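Local coordinates for protein beta-ketoacyl synthase (Pseudomonas aeruginosa, PDB 4CW4) that condenses acetyl-CoA with malonyl-ACP, releasing carbon dioxide and CoA, to make the acetoacetyl-ACP primer that starts bacterial fatty acid synthesis, at residues R32-S37 against Y496-G501; R353-N358 against V448-I453; V217-I222 against V617-F622. All blocks are in the same frame, centred on the assembly; numbering follows the deposited sequence.

Contact 1 (R32-S37 against Y496-G501); sequences RMVIES and YGILPG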
ATOM      1  N   ARG A  32     -14.199  -2.543 -27.917  1.00 10.08           N
ATOM      2  CA  ARG A  32     -13.031  -2.116 -28.694  1.00  9.95           C
ATOM      3  C   ARG A  32     -12.066  -3.291 -28.884  1.00 10.03           C
ATOM      4  O   ARG A  32     -11.487  -3.459 -29.968  1.00  9.56           O
ATOM      5  CB  ARG A  32     -12.306  -0.949 -28.022  1.00  9.59           C
ATOM      6  CG  ARG A  32     -10.887  -0.674 -28.563  1.00 10.15           C
ATOM      7  CD  ARG A  32     -10.915  -0.209 -29.990  1.00 11.30           C
ATOM      8  NE  ARG A  32      -9.578  -0.032 -30.554  1.00 11.11           N
ATOM      9  CZ  ARG A  32      -8.926  -0.935 -31.286  1.00 10.73           C
ATOM     10  NH1 ARG A  32      -9.458  -2.123 -31.518  1.00 11.77           N
ATOM     11  NH2 ARG A  32      -7.718  -0.653 -31.767  1.00 11.54           N
ATOM     12  N   MET A  33     -11.867  -4.087 -27.837  1.00  9.66           N
ATOM     13  CA  MET A  33     -10.938  -5.193 -27.948  1.00  8.67           C
ATOM     14  C   MET A  33     -11.420  -6.253 -28.949  1.00 10.08           C
ATOM     15  O   MET A  33     -10.596  -6.828 -29.651  1.00 12.16           O
ATOM     16  CB  MET A  33     -10.646  -5.784 -26.569  1.00  9.19           C
ATOM     17  CG  MET A  33      -9.926  -4.788 -25.687  1.00  9.80           C
ATOM     18  SD  MET A  33      -9.344  -5.426 -24.104  1.00 10.35           S
ATOM     19  CE  MET A  33     -10.761  -5.103 -23.057  1.00 12.83           C
ATOM     20  N   VAL A  34     -12.730  -6.481 -29.038  1.00 11.28           N
ATOM     21  CA  VAL A  34     -13.264  -7.456 -30.003  1.00 11.18           C
ATOM     22  C   VAL A  34     -14.074  -6.776 -31.097  1.00 11.62           C
ATOM     23  O   VAL A  34     -15.056  -7.322 -31.591  1.00 11.13           O
ATOM     24  CB  VAL A  34     -14.089  -8.554 -29.298  1.00 11.80           C
ATOM     25  CG1 VAL A  34     -13.202  -9.330 -28.330  1.00 13.06           C
ATOM     26  CG2 VAL A  34     -15.304  -7.962 -28.584  1.00 12.42           C
ATOM     27  N   ILE A  35     -13.603  -5.613 -31.534  1.00 11.01           N
ATOM     28  CA  ILE A  35     -14.443  -4.709 -32.313  1.00 12.21           C
ATOM     29  C   ILE A  35     -14.898  -5.327 -33.626  1.00 13.26           C
ATOM     30  O   ILE A  35     -16.055  -5.158 -34.043  1.00 13.35           O
ATOM     31  CB  ILE A  35     -13.727  -3.362 -32.517  1.00 11.72           C
ATOM     32  CG1 ILE A  35     -14.707  -2.285 -32.997  1.00 13.47           C
ATOM     33  CG2 ILE A  35     -12.520  -3.500 -33.455  1.00 12.12           C
ATOM     34  CD1 ILE A  35     -15.591  -1.725 -31.919  1.00 14.06           C
ATOM     35  N   GLU A  36     -14.028  -6.099 -34.246  1.00 14.19           N
ATOM     36  CA  GLU A  36     -14.345  -6.678 -35.545  1.00 15.72           C
ATOM     37  C   GLU A  36     -15.342  -7.833 -35.437  1.00 16.06           C
ATOM     38  O   GLU A  36     -15.961  -8.236 -36.423  1.00 17.31           O
ATOM     39  CB  GLU A  36     -13.059  -7.136 -36.236  1.00 18.09           C
ATOM     40  CG  GLU A  36     -12.391  -8.301 -35.544  1.00 21.66           C
ATOM     41  CD  GLU A  36     -11.304  -7.901 -34.532  1.00 23.79           C
ATOM     42  OE1 GLU A  36     -11.342  -6.812 -33.890  1.00 22.51           O
ATOM     43  OE2 GLU A  36     -10.380  -8.724 -34.389  1.00 26.70           O
ATOM     44  N   SER A  37     -15.512  -8.352 -34.230  1.00 15.26           N
ATOM     45  CA  SER A  37     -16.410  -9.481 -33.996  1.00 15.03           C
ATOM     46  C   SER A  37     -17.818  -9.043 -33.590  1.00 15.50           C
ATOM     47  O   SER A  37     -18.720  -9.869 -33.519  1.00 15.79           O
ATOM     48  CB  SER A  37     -15.835 -10.385 -32.900  1.00 16.60           C
ATOM     49  OG  SER A  37     -14.615 -10.964 -33.338  1.00 19.05           O
ATOM     50  N   TYR A 496     -21.583 -10.834 -24.068  1.00 12.37           N
ATOM     51  CA  TYR A 496     -21.682 -11.002 -25.515  1.00 11.63           C
ATOM     52  C   TYR A 496     -21.318 -12.399 -26.037  1.00 12.94           C
ATOM     53  O   TYR A 496     -21.515 -12.685 -27.217  1.00 13.60           O
ATOM     54  CB  TYR A 496     -20.798  -9.977 -26.220  1.00 11.85           C
ATOM     55  CG  TYR A 496     -21.244  -8.542 -26.050  1.00 12.91           C
ATOM     56  CD1 TYR A 496     -22.407  -8.082 -26.658  1.00 14.66           C
ATOM     57  CD2 TYR A 496     -20.477  -7.633 -25.326  1.00 13.66           C
ATOM     58  CE1 TYR A 496     -22.814  -6.764 -26.529  1.00 15.96           C
ATOM     59  CE2 TYR A 496     -20.873  -6.306 -25.196  1.00 14.53           C
ATOM     60  CZ  TYR A 496     -22.037  -5.880 -25.802  1.00 16.13           C
ATOM     61  OH  TYR A 496     -22.421  -4.564 -25.682  1.00 16.49           O
ATOM     62  N   GLY A 497     -20.765 -13.249 -25.178  1.00 12.37           N
ATOM     63  CA  GLY A 497     -20.423 -14.609 -25.554  1.00 14.29           C
ATOM     64  C   GLY A 497     -19.208 -14.729 -26.449  1.00 14.75           C
ATOM     65  O   GLY A 497     -19.105 -15.672 -27.232  1.00 18.56           O
ATOM     66  N   ILE A 498     -18.322 -13.744 -26.372  1.00 12.84           N
ATOM     67  CA  ILE A 498     -17.106 -13.727 -27.180  1.00 12.52           C
ATOM     68  C   ILE A 498     -15.901 -13.780 -26.255  1.00 12.73           C
ATOM     69  O   ILE A 498     -15.806 -12.988 -25.309  1.00 12.35           O
ATOM     70  CB  ILE A 498     -16.995 -12.437 -28.032  1.00 13.26           C
ATOM     71  CG1 ILE A 498     -18.194 -12.289 -28.976  1.00 15.37           C
ATOM     72  CG2 ILE A 498     -15.688 -12.412 -28.815  1.00 14.19           C
ATOM     73  CD1 ILE A 498     -18.345 -10.917 -29.556  1.00 14.97           C
ATOM     74  N   LEU A 499     -14.995 -14.720 -26.543  1.00 12.98           N
ATOM     75  CA  LEU A 499     -13.704 -14.817 -25.867  1.00 12.31           C
ATOM     76  C   LEU A 499     -12.635 -14.121 -26.701  1.00 12.13           C
ATOM     77  O   LEU A 499     -12.341 -14.563 -27.815  1.00 11.83           O
ATOM     78  CB  LEU A 499     -13.305 -16.271 -25.682  1.00 11.62           C
ATOM     79  CG  LEU A 499     -12.020 -16.512 -24.898  1.00 13.90           C
ATOM     80  CD1 LEU A 499     -12.246 -16.217 -23.430  1.00 14.55           C
ATOM     81  CD2 LEU A 499     -11.562 -17.932 -25.107  1.00 15.05           C
ATOM     82  N   PRO A 500     -12.047 -13.023 -26.180  1.00 11.70           N
ATOM     83  CA  PRO A 500     -11.121 -12.281 -27.047  1.00 11.36           C
ATOM     84  C   PRO A 500      -9.872 -13.092 -27.371  1.00 11.92           C
ATOM     85  O   PRO A 500      -9.320 -13.753 -26.499  1.00 13.26           O
ATOM     86  CB  PRO A 500     -10.769 -11.041 -26.224  1.00 11.40           C
ATOM     87  CG  PRO A 500     -11.847 -10.935 -25.219  1.00 11.46           C
ATOM     88  CD  PRO A 500     -12.249 -12.336 -24.905  1.00 11.17           C
ATOM     89  N   GLY A 501      -9.462 -13.073 -28.633  1.00 12.03           N
ATOM     90  CA  GLY A 501      -8.230 -13.730 -29.027  1.00 11.71           C
ATOM     91  C   GLY A 501      -7.002 -12.957 -28.573  1.00 11.19           C
ATOM     92  O   GLY A 501      -7.088 -11.806 -28.169  1.00 11.58           O
TER
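At the C-terminal end of helix 28-33, Val-34 packs against Ile-498 and Pro-500 of the loop that follows helix 482-496, an apolar seam between the N-terminal part of the chain and the C-terminal half of the ketosynthase. A single methyl does most of the work. Val-34 CG1 lies 3.6 Å from Pro-500 CB and 3.8 Å from Pro-500 CG, reaching one side of the pyrrolidine ring, and it also meets Ile-498 CG2 at 4.0 Å. With CG1 anti to the carbonyl carbon (chi1 -62°), the valine directs this branch at the loop. The side chains of Val-34 and Pro-500 cross obliquely, and their backbones come closest here, 6.1 Å between Val-34 CA and Pro-500 CA. Two chain turns frame the seam. Val-34 is the first residue to leave helical geometry after helix 28-33, and its carbonyl O accepts from Ser-37 N at 2.9 Å; Gly-497, with positive phi, takes the chain out of helix 482-496 just ahead of Ile-498. The loop beginning at Gly-497 belongs to the C-terminal half of the thiolase-like fold and runs from helix 482-496 toward strand 517-519. At its other end Ile-498 extends CD1 toward Ser-37, 4.1 Å from Ser-37 O and 4.2 Å from Ser-37 CB, a loose van der Waals approach. The hydroxyl of Ser-37 is engaged elsewhere, hydrogen-bonded to Asp-523, whose other carboxylate oxygen is bonded to Gly-501 N, and thus one acid ties both segments together. Phe-30 of helix 28-33 and Tyr-474 of helix 472-475 also touch Pro-500, while Pro-500 O is bonded to Thr-469 OG1 at strand 466-469.

Contact 2 (R353-N358 against V448-I453); sequences RPFGEN and VTESEI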
ATOM      1  N   ARG A 353       2.624  -9.586 -26.446  1.00  9.30           N
ATOM      2  CA  ARG A 353       2.397 -10.852 -27.147  1.00 10.06           C
ATOM      3  C   ARG A 353       2.304 -12.029 -26.162  1.00  9.75           C
ATOM      4  O   ARG A 353       3.181 -12.898 -26.142  1.00 10.20           O
ATOM      5  CB  ARG A 353       3.575 -11.093 -28.114  1.00 10.62           C
ATOM      6  CG  ARG A 353       3.585 -10.156 -29.310  1.00 10.98           C
ATOM      7  CD  ARG A 353       4.999 -10.040 -29.904  1.00 12.44           C
ATOM      8  NE  ARG A 353       5.101  -9.241 -31.125  1.00 13.08           N
ATOM      9  CZ  ARG A 353       5.123  -9.730 -32.364  1.00 14.09           C
ATOM     10  NH1 ARG A 353       5.000 -11.040 -32.583  1.00 14.78           N
ATOM     11  NH2 ARG A 353       5.264  -8.900 -33.395  1.00 15.31           N
ATOM     12  N   PRO A 354       1.315 -12.003 -25.260  1.00  9.70           N
ATOM     13  CA  PRO A 354       1.166 -13.106 -24.294  1.00  9.94           C
ATOM     14  C   PRO A 354       1.171 -14.474 -24.983  1.00 10.00           C
ATOM     15  O   PRO A 354       0.475 -14.655 -25.965  1.00 10.07           O
ATOM     16  CB  PRO A 354      -0.200 -12.828 -23.652  1.00  9.64           C
ATOM     17  CG  PRO A 354      -0.455 -11.374 -23.883  1.00 10.70           C
ATOM     18  CD  PRO A 354       0.183 -11.073 -25.221  1.00 10.19           C
ATOM     19  N   PHE A 355       1.968 -15.398 -24.458  1.00 10.37           N
ATOM     20  CA  PHE A 355       2.049 -16.782 -24.932  1.00 10.21           C
ATOM     21  C   PHE A 355       2.642 -16.964 -26.326  1.00 11.50           C
ATOM     22  O   PHE A 355       2.738 -18.088 -26.790  1.00 11.56           O
ATOM     23  CB  PHE A 355       0.700 -17.493 -24.782  1.00 10.08           C
ATOM     24  CG  PHE A 355       0.242 -17.541 -23.351  1.00 10.19           C
ATOM     25  CD1 PHE A 355       0.889 -18.343 -22.425  1.00 11.13           C
ATOM     26  CD2 PHE A 355      -0.781 -16.732 -22.925  1.00 11.06           C
ATOM     27  CE1 PHE A 355       0.515 -18.326 -21.098  1.00 10.88           C
ATOM     28  CE2 PHE A 355      -1.179 -16.725 -21.606  1.00 11.71           C
ATOM     29  CZ  PHE A 355      -0.538 -17.533 -20.688  1.00 11.34           C
ATOM     30  N   GLY A 356       3.085 -15.870 -26.956  1.00 10.81           N
ATOM     31  CA  GLY A 356       3.797 -15.946 -28.210  1.00 11.24           C
ATOM     32  C   GLY A 356       5.281 -15.751 -28.020  1.00 12.11           C
ATOM     33  O   GLY A 356       5.740 -15.611 -26.899  1.00 12.64           O
ATOM     34  N   GLU A 357       6.033 -15.769 -29.115  1.00 12.83           N
ATOM     35  CA  GLU A 357       7.381 -15.207 -29.079  1.00 14.00           C
ATOM     36  C   GLU A 357       7.256 -13.801 -28.477  1.00 12.94           C
ATOM     37  O   GLU A 357       6.436 -12.994 -28.918  1.00 13.09           O
ATOM     38  CB  GLU A 357       8.015 -15.164 -30.466  1.00 16.74           C
ATOM     39  CG  GLU A 357       8.160 -16.529 -31.124  1.00 21.39           C
ATOM     40  CD  GLU A 357       9.087 -17.453 -30.363  1.00 25.70           C
ATOM     41  OE1 GLU A 357      10.099 -16.965 -29.818  1.00 26.67           O
ATOM     42  OE2 GLU A 357       8.793 -18.670 -30.300  1.00 29.35           O
ATOM     43  N   ASN A 358       8.036 -13.519 -27.443  1.00 12.45           N
ATOM     44  CA  ASN A 358       7.867 -12.273 -26.708  1.00 11.89           C
ATOM     45  C   ASN A 358       9.131 -11.898 -25.951  1.00 12.42           C
ATOM     46  O   ASN A 358      10.120 -12.650 -25.973  1.00 13.19           O
ATOM     47  CB  ASN A 358       6.599 -12.300 -25.814  1.00 10.20           C
ATOM     48  CG  ASN A 358       6.616 -13.393 -24.761  1.00 10.59           C
ATOM     49  OD1 ASN A 358       7.677 -13.834 -24.314  1.00 12.67           O
ATOM     50  ND2 ASN A 358       5.423 -13.793 -24.303  1.00 11.03           N
ATOM     51  N   VAL A 448       5.892 -19.792 -20.179  1.00 10.47           N
ATOM     52  CA  VAL A 448       6.188 -21.165 -19.770  1.00 10.58           C
ATOM     53  C   VAL A 448       5.604 -21.469 -18.377  1.00 11.13           C
ATOM     54  O   VAL A 448       4.833 -22.426 -18.212  1.00 11.98           O
ATOM     55  CB  VAL A 448       7.714 -21.444 -19.790  1.00 11.74           C
ATOM     56  CG1 VAL A 448       8.038 -22.806 -19.161  1.00 12.33           C
ATOM     57  CG2 VAL A 448       8.232 -21.377 -21.209  1.00 12.40           C
ATOM     58  N   THR A 449       5.971 -20.662 -17.382  1.00 11.25           N
ATOM     59  CA  THR A 449       5.552 -20.975 -16.018  1.00 11.34           C
ATOM     60  C   THR A 449       4.037 -20.915 -15.811  1.00 10.71           C
ATOM     61  O   THR A 449       3.480 -21.759 -15.116  1.00 12.01           O
ATOM     62  CB  THR A 449       6.242 -20.090 -14.963  1.00 12.51           C
ATOM     63  OG1 THR A 449       5.965 -18.701 -15.201  1.00 13.98           O
ATOM     64  CG2 THR A 449       7.697 -20.320 -14.993  1.00 12.26           C
ATOM     65  N   GLU A 450       3.364 -19.939 -16.416  1.00 10.52           N
ATOM     66  CA  GLU A 450       1.922 -19.839 -16.260  1.00 10.14           C
ATOM     67  C   GLU A 450       1.204 -20.938 -17.012  1.00  9.77           C
ATOM     68  O   GLU A 450       0.259 -21.520 -16.495  1.00 10.46           O
ATOM     69  CB  GLU A 450       1.370 -18.472 -16.666  1.00  9.82           C
ATOM     70  CG  GLU A 450      -0.096 -18.343 -16.259  1.00 10.42           C
ATOM     71  CD  GLU A 450      -0.778 -17.021 -16.582  1.00 10.48           C
ATOM     72  OE1 GLU A 450      -0.294 -16.252 -17.439  1.00  9.98           O
ATOM     73  OE2 GLU A 450      -1.867 -16.776 -16.018  1.00  9.77           O
ATOM     74  N   SER A 451       1.618 -21.226 -18.233  1.00 10.42           N
ATOM     75  CA  SER A 451       0.953 -22.300 -18.957  1.00 11.66           C
ATOM     76  C   SER A 451       1.141 -23.645 -18.256  1.00 12.00           C
ATOM     77  O   SER A 451       0.226 -24.460 -18.229  1.00 12.78           O
ATOM     78  CB  SER A 451       1.410 -22.356 -20.418  1.00 11.95           C
ATOM     79  OG  SER A 451       2.763 -22.762 -20.566  1.00 11.05           O
ATOM     80  N   GLU A 452       2.306 -23.868 -17.664  1.00 11.72           N
ATOM     81  CA  GLU A 452       2.527 -25.109 -16.931  1.00 12.59           C
ATOM     82  C   GLU A 452       1.582 -25.213 -15.732  1.00 12.20           C
ATOM     83  O   GLU A 452       1.022 -26.272 -15.484  1.00 13.14           O
ATOM     84  CB  GLU A 452       3.977 -25.235 -16.478  1.00 15.10           C
ATOM     85  CG  GLU A 452       4.218 -26.499 -15.708  1.00 19.18           C
ATOM     86  CD  GLU A 452       5.682 -26.851 -15.608  1.00 24.27           C
ATOM     87  OE1 GLU A 452       6.530 -25.975 -15.855  1.00 26.91           O
ATOM     88  OE2 GLU A 452       5.974 -28.019 -15.283  1.00 27.31           O
ATOM     89  N   ILE A 453       1.399 -24.125 -14.987  1.00 11.30           N
ATOM     90  CA  ILE A 453       0.430 -24.139 -13.889  1.00 11.36           C
ATOM     91  C   ILE A 453      -0.983 -24.434 -14.391  1.00 11.59           C
ATOM     92  O   ILE A 453      -1.675 -25.295 -13.856  1.00 12.02           O
ATOM     93  CB  ILE A 453       0.424 -22.794 -13.169  1.00 12.24           C
ATOM     94  CG1 ILE A 453       1.742 -22.605 -12.423  1.00 13.02           C
ATOM     95  CG2 ILE A 453      -0.748 -22.689 -12.198  1.00 12.50           C
ATOM     96  CD1 ILE A 453       2.013 -21.175 -12.000  1.00 14.82           C
TER
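Phe-355 holds CG anti to its carbonyl carbon (chi1 -60°), which swings the ring out to the helix, and Glu-450 answers with CG opposite the backbone N (chi1 -170°) and an extended chain that carries its carboxylate to CZ, the ring atom farthest from the Phe-355 backbone. Phe-355 CZ meets Glu-450 OE1 at 3.5 Å and Glu-450 CD at 4.1 Å. The two side chains cross at about a right angle, with ring and carboxylate planes 37° apart. Phe-355 CE1 also touches Ser-451 CB at 4.2 Å. Phe-355 sits at the third position of a type II beta turn, Arg-353 to Gly-356, with positive phi. Arg-353 O is gripped by Gly-356 N at 3.1 Å and by Asn-358 ND2 at 3.0 Å, reached from opposite faces of the carbonyl plane, which fixes the turn bearing the ring. The buried carboxylate is well supplied with donors: OE1 takes Gly-440 N and Asn-446 ND2, OE2 takes His-439 N and Asn-536 ND2. His-439 is a predicted active-site residue, so Glu-450, bonded to its backbone N, probably helps to position this histidine of the ketosynthase active site. The turn, lying ahead of strand 366-374, thus leans on helix 444-461, which packs through Ile-453 on helix 409-425 and, through the Glu-450 bond to Asn-536, is joined to strand 532-539.

Contact 3 (V217-I222 against V617-F622); sequences VQPDEI and VTVPGF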
ATOM      1  N   VAL A 217     -28.570   1.581   3.881  1.00 14.18           N
ATOM      2  CA  VAL A 217     -27.598   0.854   4.706  1.00 13.61           C
ATOM      3  C   VAL A 217     -27.169   1.725   5.889  1.00 14.12           C
ATOM      4  O   VAL A 217     -27.469   2.918   5.920  1.00 14.33           O
ATOM      5  CB  VAL A 217     -26.364   0.406   3.870  1.00 14.92           C
ATOM      6  CG1 VAL A 217     -26.802  -0.513   2.730  1.00 15.24           C
ATOM      7  CG2 VAL A 217     -25.588   1.590   3.325  1.00 14.05           C
ATOM      8  N   GLN A 218     -26.501   1.133   6.876  1.00 14.03           N
ATOM      9  CA  GLN A 218     -25.913   1.914   7.961  1.00 14.09           C
ATOM     10  C   GLN A 218     -24.654   2.639   7.471  1.00 13.93           C
ATOM     11  O   GLN A 218     -24.034   2.237   6.483  1.00 14.07           O
ATOM     12  CB  GLN A 218     -25.612   1.040   9.184  1.00 16.48           C
ATOM     13  CG  GLN A 218     -26.886   0.402   9.741  1.00 19.64           C
ATOM     14  CD  GLN A 218     -26.705  -0.282  11.074  1.00 23.69           C
ATOM     15  OE1 GLN A 218     -25.770  -0.010  11.792  1.00 23.18           O
ATOM     16  NE2 GLN A 218     -27.603  -1.199  11.391  1.00 27.24           N
ATOM     17  N   PRO A 219     -24.292   3.743   8.137  1.00 14.23           N
ATOM     18  CA  PRO A 219     -23.166   4.537   7.615  1.00 14.82           C
ATOM     19  C   PRO A 219     -21.827   3.788   7.528  1.00 13.45           C
ATOM     20  O   PRO A 219     -21.002   4.108   6.671  1.00 15.23           O
ATOM     21  CB  PRO A 219     -23.053   5.695   8.625  1.00 15.74           C
ATOM     22  CG  PRO A 219     -24.432   5.824   9.182  1.00 17.19           C
ATOM     23  CD  PRO A 219     -24.968   4.405   9.266  1.00 15.40           C
ATOM     24  N   ASP A 220     -21.624   2.812   8.403  1.00 13.56           N
ATOM     25  CA  ASP A 220     -20.400   2.027   8.410  1.00 13.35           C
ATOM     26  C   ASP A 220     -20.427   0.855   7.439  1.00 13.77           C
ATOM     27  O   ASP A 220     -19.449   0.124   7.355  1.00 15.29           O
ATOM     28  CB  ASP A 220     -20.073   1.535   9.826  1.00 13.56           C
ATOM     29  CG  ASP A 220     -21.155   0.639  10.414  1.00 14.14           C
ATOM     30  OD1 ASP A 220     -22.316   0.722   9.964  1.00 13.70           O
ATOM     31  OD2 ASP A 220     -20.839  -0.115  11.373  1.00 17.35           O
ATOM     32  N   GLU A 221     -21.526   0.693   6.701  1.00 12.56           N
ATOM     33  CA  GLU A 221     -21.694  -0.468   5.814  1.00 12.27           C
ATOM     34  C   GLU A 221     -21.319  -0.236   4.339  1.00 12.62           C
ATOM     35  O   GLU A 221     -21.611  -1.055   3.454  1.00 13.59           O
ATOM     36  CB  GLU A 221     -23.132  -1.014   5.947  1.00 12.61           C
ATOM     37  CG  GLU A 221     -23.356  -1.707   7.294  1.00 13.04           C
ATOM     38  CD  GLU A 221     -24.763  -2.230   7.484  1.00 14.60           C
ATOM     39  OE1 GLU A 221     -25.689  -1.685   6.834  1.00 15.08           O
ATOM     40  OE2 GLU A 221     -24.926  -3.186   8.278  1.00 17.00           O
ATOM     41  N   ILE A 222     -20.675   0.896   4.094  1.00 12.18           N
ATOM     42  CA  ILE A 222     -20.083   1.215   2.803  1.00 12.24           C
ATOM     43  C   ILE A 222     -18.581   1.029   2.945  1.00 12.02           C
ATOM     44  O   ILE A 222     -18.016   1.406   3.953  1.00 13.43           O
ATOM     45  CB  ILE A 222     -20.320   2.694   2.437  1.00 14.52           C
ATOM     46  CG1 ILE A 222     -21.803   3.043   2.469  1.00 18.21           C
ATOM     47  CG2 ILE A 222     -19.696   3.032   1.087  1.00 14.52           C
ATOM     48  CD1 ILE A 222     -22.593   2.371   1.445  1.00 20.72           C
ATOM     49  N   VAL A 617     -24.672   5.392  17.106  1.00 15.77           N
ATOM     50  CA  VAL A 617     -24.157   6.698  16.732  1.00 15.87           C
ATOM     51  C   VAL A 617     -25.039   7.243  15.626  1.00 15.70           C
ATOM     52  O   VAL A 617     -25.335   6.533  14.670  1.00 17.04           O
ATOM     53  CB  VAL A 617     -22.722   6.600  16.190  1.00 16.69           C
ATOM     54  CG1 VAL A 617     -22.195   7.972  15.795  1.00 18.53           C
ATOM     55  CG2 VAL A 617     -21.831   5.968  17.224  1.00 17.18           C
ATOM     56  N   THR A 618     -25.462   8.492  15.769  1.00 16.47           N
ATOM     57  CA  THR A 618     -26.160   9.190  14.704  1.00 18.56           C
ATOM     58  C   THR A 618     -25.188  10.151  14.034  1.00 17.38           C
ATOM     59  O   THR A 618     -24.540  10.977  14.684  1.00 17.59           O
ATOM     60  CB  THR A 618     -27.408   9.944  15.210  1.00 22.27           C
ATOM     61  OG1 THR A 618     -28.378   9.000  15.694  1.00 24.78           O
ATOM     62  CG2 THR A 618     -28.054  10.729  14.089  1.00 24.05           C
ATOM     63  N   VAL A 619     -25.086  10.023  12.722  1.00 17.93           N
ATOM     64  CA  VAL A 619     -24.162  10.815  11.927  1.00 18.18           C
ATOM     65  C   VAL A 619     -24.935  11.813  11.066  1.00 18.13           C
ATOM     66  O   VAL A 619     -25.810  11.420  10.290  1.00 18.06           O
ATOM     67  CB  VAL A 619     -23.319   9.906  11.006  1.00 17.28           C
ATOM     68  CG1 VAL A 619     -22.283  10.723  10.256  1.00 17.59           C
ATOM     69  CG2 VAL A 619     -22.645   8.792  11.816  1.00 17.66           C
ATOM     70  N   PRO A 620     -24.627  13.113  11.206  1.00 19.50           N
ATOM     71  CA  PRO A 620     -25.287  14.101  10.345  1.00 21.51           C
ATOM     72  C   PRO A 620     -25.241  13.717   8.863  1.00 21.87           C
ATOM     73  O   PRO A 620     -24.215  13.248   8.363  1.00 22.22           O
ATOM     74  CB  PRO A 620     -24.475  15.368  10.598  1.00 21.82           C
ATOM     75  CG  PRO A 620     -23.976  15.222  11.969  1.00 21.56           C
ATOM     76  CD  PRO A 620     -23.705  13.753  12.163  1.00 20.31           C
ATOM     77  N   GLY A 621     -26.368  13.864   8.178  1.00 22.88           N
ATOM     78  CA  GLY A 621     -26.426  13.563   6.763  1.00 23.35           C
ATOM     79  C   GLY A 621     -26.767  12.120   6.409  1.00 23.83           C
ATOM     80  O   GLY A 621     -27.024  11.819   5.250  1.00 25.06           O
ATOM     81  N   PHE A 622     -26.752  11.225   7.393  1.00 22.42           N
ATOM     82  CA  PHE A 622     -27.095   9.822   7.162  1.00 22.18           C
ATOM     83  C   PHE A 622     -28.409   9.514   7.846  1.00 23.74           C
ATOM     84  O   PHE A 622     -28.524   9.690   9.054  1.00 24.91           O
ATOM     85  CB  PHE A 622     -26.005   8.905   7.715  1.00 21.67           C
ATOM     86  CG  PHE A 622     -24.750   8.909   6.898  1.00 21.59           C
ATOM     87  CD1 PHE A 622     -23.769   9.867   7.115  1.00 21.46           C
ATOM     88  CD2 PHE A 622     -24.554   7.967   5.899  1.00 22.10           C
ATOM     89  CE1 PHE A 622     -22.624   9.881   6.363  1.00 21.90           C
ATOM     90  CE2 PHE A 622     -23.399   7.973   5.142  1.00 22.49           C
ATOM     91  CZ  PHE A 622     -22.430   8.936   5.375  1.00 22.18           C
TER
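Gln-218 N donates to Glu-221 OE1 at 2.9 Å, meeting the carboxylate from 42° out of its plane, and with the Glu-221 N to Gln-218 O bond it closes the turn that carries Pro-219, which touches the C-terminal region. There Pro-219 lies over one face of the Phe-622 ring in a CH-pi contact: Pro-219 CB is 4.1 Å from the centroid of the Phe-622 ring, 21° off its normal and offset toward the rim. Pro-219 CG is 3.8 Å from Phe-622 CB, and it reaches Val-619 CG2 at 4.4 Å. Phe-622 ends a type II turn from Val-619, in which Gly-621 has positive phi and Phe-622 N bonds to Val-619 O; with CG anti to its carbonyl carbon (chi1 -73°), Phe-622 brings its ring to the proline that Val-619 also touches. The turn follows strand 616-618 of a small three-stranded antiparallel sheet, laid against the loop leading into strand 222-225 of the ketosynthase. Leu-412 of the neighbouring subunit packs on Val-619, and Lys-416 of that subunit forms a salt bridge with Asp-220. Across the two segments the contact is apolar, resting on dispersion and CH-pi attraction, while the flanking polar groups hold the proline's turn in shape.

In the fold
Contacts 1 and 2 are near each other in space, their centres about 21 Å apart and their nearest atoms about 8 Å apart, without touching. Contact 3 is remote from both, with centres 42 Å from contact 1 and 48 Å from contact 2, on the opposite side of the chain's centre from contact 2. In sequence contact 2 nests inside the loops closed by both others, whereas contacts 1 and 3 cross. Among the three, contact 2 adjoins the active site: the Glu-450 side chain is about 3 Å from that of His-439 and about 10 Å from that of His-477, both predicted catalytic residues. Contacts 1 and 3 join chain-terminal parts to the ketosynthase body.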